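Local structure of nucleotide-binding protein, universal stress protein UspA family (Lactobacillus plantarum, 3S3T) at residues A17-A20 / A21-E24. The protein binds ATP and belongs to the universal stress protein family, so it probably serves as a nucleotide-binding factor in the bacterial stress response. Residues are numbered along the deposited sequence; the frame is centred on the assembly and turned at random.
Sequences AAQA and AFTE. With ATP (adenosine-5'-triphosphate), chain I.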
# COMPACT_ATOMS: atom_id res chain seq x y z
N ALA A 17 18.36 10.57 -3.19
CA ALA A 17 17.95 9.52 -2.28
C ALA A 17 18.47 8.18 -2.79
O ALA A 17 18.92 7.38 -1.99
CB ALA A 17 16.40 9.47 -2.10
N ALA A 18 18.41 7.97 -4.10
CA ALA A 18 18.93 6.75 -4.72
C ALA A 18 20.44 6.67 -4.63
O ALA A 18 21.01 5.58 -4.46
CB ALA A 18 18.48 6.64 -6.16
N GLN A 19 21.12 7.81 -4.76
CA GLN A 19 22.57 7.82 -4.58
C GLN A 19 23.02 7.56 -3.13
O GLN A 19 24.08 6.96 -2.88
CB GLN A 19 23.16 9.15 -5.08
CG GLN A 19 24.64 9.29 -4.90
CD GLN A 19 25.48 8.26 -5.65
OE1 GLN A 19 25.01 7.56 -6.56
NE2 GLN A 19 26.77 8.19 -5.27
N ALA A 20 22.25 8.02 -2.16
CA ALA A 20 22.51 7.66 -0.77
C ALA A 20 22.32 6.10 -0.57
O ALA A 20 23.06 5.44 0.19
CB ALA A 20 21.59 8.42 0.11
N ALA A 21 21.32 5.53 -1.25
CA ALA A 21 21.13 4.06 -1.31
C ALA A 21 22.36 3.35 -1.89
O ALA A 21 22.81 2.35 -1.36
CB ALA A 21 19.87 3.75 -2.19
N PHE A 22 22.86 3.84 -3.02
CA PHE A 22 24.03 3.26 -3.62
C PHE A 22 25.20 3.32 -2.65
O PHE A 22 25.93 2.34 -2.47
CB PHE A 22 24.37 3.94 -4.92
CG PHE A 22 25.68 3.52 -5.47
CD1 PHE A 22 26.81 4.31 -5.27
CD2 PHE A 22 25.81 2.30 -6.10
CE1 PHE A 22 28.05 3.90 -5.75
CE2 PHE A 22 27.07 1.89 -6.59
CZ PHE A 22 28.17 2.70 -6.42
N THR A 23 25.35 4.46 -1.99
CA THR A 23 26.48 4.63 -1.04
C THR A 23 26.46 3.59 0.05
O THR A 23 27.51 3.04 0.39
CB THR A 23 26.52 6.05 -0.48
OG1 THR A 23 26.71 6.94 -1.57
CG2 THR A 23 27.69 6.23 0.54
N GLU A 24 25.26 3.29 0.57
CA GLU A 24 25.10 2.24 1.58
C GLU A 24 25.27 0.86 1.01
O GLU A 24 25.83 -0.02 1.69
CB GLU A 24 23.78 2.37 2.31
CG GLU A 24 23.57 1.38 3.45
CD GLU A 24 24.67 1.41 4.48
OE1 GLU A 24 24.84 0.38 5.16
OE2 GLU A 24 25.37 2.44 4.59
PG ATP I . 6.77 7.79 -7.09
O1G ATP I . 7.47 7.32 -8.34
O2G ATP I . 5.99 9.05 -7.31
O3G ATP I . 5.89 6.76 -6.39
PB ATP I . 9.41 8.62 -6.11
O1B ATP I . 9.70 9.71 -5.12
O2B ATP I . 9.83 8.81 -7.52
O3B ATP I . 7.85 8.29 -5.99
PA ATP I . 10.39 5.89 -6.15
O1A ATP I . 10.21 5.89 -7.64
O2A ATP I . 9.67 4.82 -5.43
O3A ATP I . 10.05 7.28 -5.46
O5' ATP I . 12.01 5.73 -5.90
C5' ATP I . 12.46 5.06 -4.73
C4' ATP I . 13.76 4.30 -5.02
O4' ATP I . 13.42 3.39 -6.07
C3' ATP I . 14.88 5.16 -5.58
O3' ATP I . 15.64 5.80 -4.57
C2' ATP I . 15.61 4.11 -6.39
O2' ATP I . 16.40 3.36 -5.47
C1' ATP I . 14.51 3.24 -6.96
N9 ATP I . 14.14 3.65 -8.32
C8 ATP I . 13.15 4.53 -8.68
N7 ATP I . 13.12 4.68 -10.02
C5 ATP I . 14.09 3.90 -10.51
C6 ATP I . 14.61 3.62 -11.84
N6 ATP I . 14.03 4.23 -12.90
N1 ATP I . 15.66 2.74 -11.97
C2 ATP I . 16.19 2.17 -10.88
N3 ATP I . 15.81 2.40 -9.62
C4 ATP I . 14.77 3.24 -9.40
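The carbonyl oxygen of Gln19 is gripped twice by Thr23: the backbone N of Thr23 reaches Gln19 O at 2.9 Å, and the hydroxyl OG1 of Thr23 donates to the same Gln19 O, also at 2.9 Å. The two donors come from opposite faces of the carbonyl plane. The hydroxyl can bend back one turn because OG1 stands beside its own backbone N, opposite the carbonyl carbon (chi1 -62°), while CG2 takes the position anti to that N. The same i to i+4 spacing recurs in the flanking bonds, Ala21 N to Ala17 O, Phe22 N to Ala18 O and Glu24 N to Ala20 O, all part of helix 16-32.

The side chain of Gln19 runs alongside Phe22, both pointing the same way, with amide and ring planes 31° apart. Its chain bends at chi2 (62°), bringing the amide beside CD1 of Phe22, with Gln19 NE2 3.9 Å from that atom. Arg74 of helix 53-78 ties the pair together, its NE hydrogen-bonded to Gln19 OE1 while the arginine also makes a cation-pi contact with the Phe22 ring; Phe77 and Val78 of the same helix also pack against the Phe22 side chain. Replacing this glutamine with alanine would probably leave Arg74 NE without its amide oxygen partner and strip away the group lying beside Phe22 CD1.

The methyl of Ala18 lies against the ribose, with CB 3.4 Å from O3' of ATP. Within the beta-alpha-beta unit of strand 7-11, helix 16-32 and strand 35-43, this part of the helix contributes Ala18 to the ATP pocket, while Gln19 and Phe22 meet helix 53-78 through a shared arginine whose charge is probably eased by amide oxygen and aromatic ring together.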